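Local coordinates for protein endoglucanase (Clostridium thermocellum, PDB 2E4T) that hydrolyses internal beta-1,4-glucosidic bonds of cellulose and probably xyloglucan, through its family 44 glycoside hydrolase module, at residues N31-A36 with H94-S99. Numbering follows the deposited sequence.
Sequences NQELDA and HDKALS. With ZN (zinc ion), chain B.
Lys96 NZ is gripped by two acceptors: Glu33 OE2, at 2.8 Å in a salt bridge, and the backbone carbonyl O of Gly76. The bridge lies at the surface of the TIM-like barrel. It joins the loop after strand 26-30, the first strand of the parallel sheet, to helix 88-99. Glu33 OE2 accepts through its syn lone pair, on the side of its other oxygen. That second oxygen, OE1, stays 3.9 Å from Lys96 NZ, so Lys96 NZ engages one carboxylate oxygen and the bridge is not bidentate. Both side chains are extended beyond CG (chi2 177° in Glu33). They bridge the 9.5 Å between Glu33 CA and Lys96 CA. The two side chains cross at about a right angle, and Lys96 CD also comes within 3.3 Å of Glu33 OE2. The charge pair carries this small contact. Two residues along the loop, Asp35 is the centre of an inverse gamma turn and binds zinc together with Ala395 O and Glu401 OE1. Near the end of the helix, Ser99 OG donates to Lys96 O at 2.7 Å, tilted 21° from the carbonyl plane.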
ATOM      1  N   ASN A  31      -1.916   5.054  -5.101  1.00  4.98           N
ATOM      2  CA  ASN A  31      -3.096   5.854  -4.765  1.00  4.84           C
ATOM      3  C   ASN A  31      -3.397   6.918  -5.816  1.00  4.99           C
ATOM      4  O   ASN A  31      -4.572   7.202  -6.086  1.00  5.86           O
ATOM      5  CB  ASN A  31      -2.930   6.553  -3.427  1.00  5.37           C
ATOM      6  CG  ASN A  31      -3.000   5.618  -2.244  1.00  5.08           C
ATOM      7  OD1 ASN A  31      -4.092   5.388  -1.687  1.00  6.66           O
ATOM      8  ND2 ASN A  31      -1.853   5.113  -1.767  1.00  5.54           N
ATOM      9  N   GLN A  32      -2.345   7.555  -6.360  1.00  5.40           N
ATOM     10  CA  GLN A  32      -2.469   8.629  -7.328  1.00  5.34           C
ATOM     11  C   GLN A  32      -2.284   8.082  -8.744  1.00  5.14           C
ATOM     12  O   GLN A  32      -1.936   6.918  -8.978  1.00  5.89           O
ATOM     13  CB  GLN A  32      -1.422   9.741  -7.049  1.00  6.29           C
ATOM     14  CG  GLN A  32      -1.781  10.621  -5.859  1.00  6.84           C
ATOM     15  CD  GLN A  32      -1.828   9.895  -4.539  1.00  5.99           C
ATOM     16  OE1 GLN A  32      -0.896   9.195  -4.132  1.00  6.20           O
ATOM     17  NE2 GLN A  32      -2.952  10.075  -3.819  1.00  7.65           N
ATOM     18  N   GLU A  33      -2.503   8.969  -9.731  1.00  5.56           N
ATOM     19  CA  GLU A  33      -2.329   8.641 -11.149  1.00  5.57           C
ATOM     20  C   GLU A  33      -0.852   8.836 -11.487  1.00  5.73           C
ATOM     21  O   GLU A  33      -0.362   9.970 -11.596  1.00  7.25           O
ATOM     22  CB  GLU A  33      -3.223   9.527 -12.018  1.00  6.15           C
ATOM     23  CG  GLU A  33      -4.703   9.225 -11.763  1.00  6.62           C
ATOM     24  CD  GLU A  33      -5.695  10.089 -12.514  1.00  7.64           C
ATOM     25  OE1 GLU A  33      -5.381  11.246 -12.886  1.00  9.81           O
ATOM     26  OE2 GLU A  33      -6.852   9.603 -12.734  1.00  7.42           O
ATOM     27  N   LEU A  34      -0.128   7.721 -11.633  1.00  5.56           N
ATOM     28  CA  LEU A  34       1.312   7.728 -11.856  1.00  5.45           C
ATOM     29  C   LEU A  34       1.676   7.451 -13.308  1.00  5.66           C
ATOM     30  O   LEU A  34       0.970   6.776 -14.046  1.00  6.19           O
ATOM     31  CB  LEU A  34       2.002   6.677 -10.999  1.00  5.92           C
ATOM     32  CG  LEU A  34       1.912   6.861  -9.486  1.00  5.91           C
ATOM     33  CD1 LEU A  34       2.759   5.766  -8.790  1.00  6.66           C
ATOM     34  CD2 LEU A  34       2.352   8.241  -9.057  1.00  7.11           C
ATOM     35  N   ASP A  35       2.903   7.893 -13.638  1.00  5.73           N
ATOM     36  CA  ASP A  35       3.588   7.509 -14.864  1.00  5.64           C
ATOM     37  C   ASP A  35       4.315   6.173 -14.629  1.00  5.85           C
ATOM     38  O   ASP A  35       5.551   6.076 -14.625  1.00  6.63           O
ATOM     39  CB  ASP A  35       4.615   8.560 -15.230  1.00  5.93           C
ATOM     40  CG  ASP A  35       4.042   9.959 -15.224  1.00  5.78           C
ATOM     41  OD1 ASP A  35       2.978  10.163 -15.871  1.00  6.67           O
ATOM     42  OD2 ASP A  35       4.659  10.904 -14.639  1.00  5.81           O
ATOM     43  N   ALA A  36       3.516   5.150 -14.342  1.00  6.31           N
ATOM     44  CA  ALA A  36       4.063   3.814 -14.079  1.00  6.09           C
ATOM     45  C   ALA A  36       2.939   2.847 -14.373  1.00  5.93           C
ATOM     46  O   ALA A  36       1.737   3.173 -14.260  1.00  7.35           O
ATOM     47  CB  ALA A  36       4.484   3.650 -12.633  1.00  7.88           C
ATOM     48  N   HIS A  94     -12.641   3.603 -10.950  1.00  5.57           N
ATOM     49  CA  HIS A  94     -12.538   2.217 -11.355  1.00  5.49           C
ATOM     50  C   HIS A  94     -12.480   2.062 -12.872  1.00  5.82           C
ATOM     51  O   HIS A  94     -11.731   1.225 -13.402  1.00  6.12           O
ATOM     52  CB  HIS A  94     -13.638   1.391 -10.718  1.00  6.05           C
ATOM     53  CG  HIS A  94     -13.488  -0.090 -10.945  1.00  6.14           C
ATOM     54  ND1 HIS A  94     -12.302  -0.784 -10.670  1.00  6.45           N
ATOM     55  CD2 HIS A  94     -14.403  -0.991 -11.387  1.00  6.54           C
ATOM     56  CE1 HIS A  94     -12.536  -2.064 -10.946  1.00  6.52           C
ATOM     57  NE2 HIS A  94     -13.794  -2.214 -11.379  1.00  6.65           N
ATOM     58  N   ASP A  95     -13.280   2.859 -13.595  1.00  5.90           N
ATOM     59  CA  ASP A  95     -13.214   2.779 -15.067  1.00  6.04           C
ATOM     60  C   ASP A  95     -11.782   3.101 -15.535  1.00  5.85           C
ATOM     61  O   ASP A  95     -11.274   2.436 -16.473  1.00  6.51           O
ATOM     62  CB  ASP A  95     -14.173   3.769 -15.716  1.00  6.58           C
ATOM     63  CG  ASP A  95     -15.631   3.416 -15.590  1.00  7.29           C
ATOM     64  OD1 ASP A  95     -15.966   2.273 -15.216  1.00  7.74           O
ATOM     65  OD2 ASP A  95     -16.459   4.304 -15.970  1.00  9.01           O
ATOM     66  N   LYS A  96     -11.154   4.122 -14.945  1.00  5.90           N
ATOM     67  CA  LYS A  96      -9.779   4.450 -15.336  1.00  6.00           C
ATOM     68  C   LYS A  96      -8.861   3.262 -15.018  1.00  6.05           C
ATOM     69  O   LYS A  96      -8.011   2.877 -15.871  1.00  6.78           O
ATOM     70  CB  LYS A  96      -9.292   5.694 -14.617  1.00  6.49           C
ATOM     71  CG  LYS A  96      -9.809   7.008 -15.241  1.00  6.70           C
ATOM     72  CD  LYS A  96      -9.321   8.206 -14.439  1.00  6.86           C
ATOM     73  CE  LYS A  96      -9.455   9.505 -15.192  1.00  7.44           C
ATOM     74  NZ  LYS A  96      -8.898  10.641 -14.385  1.00  7.72           N
ATOM     75  N   ALA A  97      -8.979   2.678 -13.835  1.00  5.99           N
ATOM     76  CA  ALA A  97      -8.131   1.524 -13.470  1.00  5.90           C
ATOM     77  C   ALA A  97      -8.326   0.386 -14.457  1.00  5.66           C
ATOM     78  O   ALA A  97      -7.333  -0.203 -14.961  1.00  6.45           O
ATOM     79  CB  ALA A  97      -8.468   1.074 -12.044  1.00  6.47           C
ATOM     80  N   LEU A  98      -9.584   0.030 -14.774  1.00  6.31           N
ATOM     81  CA  LEU A  98      -9.842  -1.041 -15.741  1.00  6.39           C
ATOM     82  C   LEU A  98      -9.211  -0.682 -17.095  1.00  6.56           C
ATOM     83  O   LEU A  98      -8.646  -1.574 -17.783  1.00  7.24           O
ATOM     84  CB  LEU A  98     -11.340  -1.259 -15.905  1.00  6.93           C
ATOM     85  CG  LEU A  98     -12.078  -1.841 -14.700  1.00  7.61           C
ATOM     86  CD1 LEU A  98     -13.574  -1.843 -14.986  1.00  9.40           C
ATOM     87  CD2 LEU A  98     -11.564  -3.218 -14.327  1.00  9.48           C
ATOM     88  N   SER A  99      -9.313   0.576 -17.513  1.00  6.82           N
ATOM     89  CA  SER A  99      -8.769   0.971 -18.823  1.00  7.23           C
ATOM     90  C   SER A  99      -7.263   0.851 -18.881  1.00  7.10           C
ATOM     91  O   SER A  99      -6.714   0.752 -19.994  1.00  8.67           O
ATOM     92  CB  SER A  99      -9.192   2.406 -19.142  1.00  8.00           C
ATOM     93  OG  SER A  99      -8.384   3.385 -18.527  1.00  8.67           O
TER
HETATM   94 ZN    ZN B 700       6.148  10.806 -13.368  0.88  4.99          ZN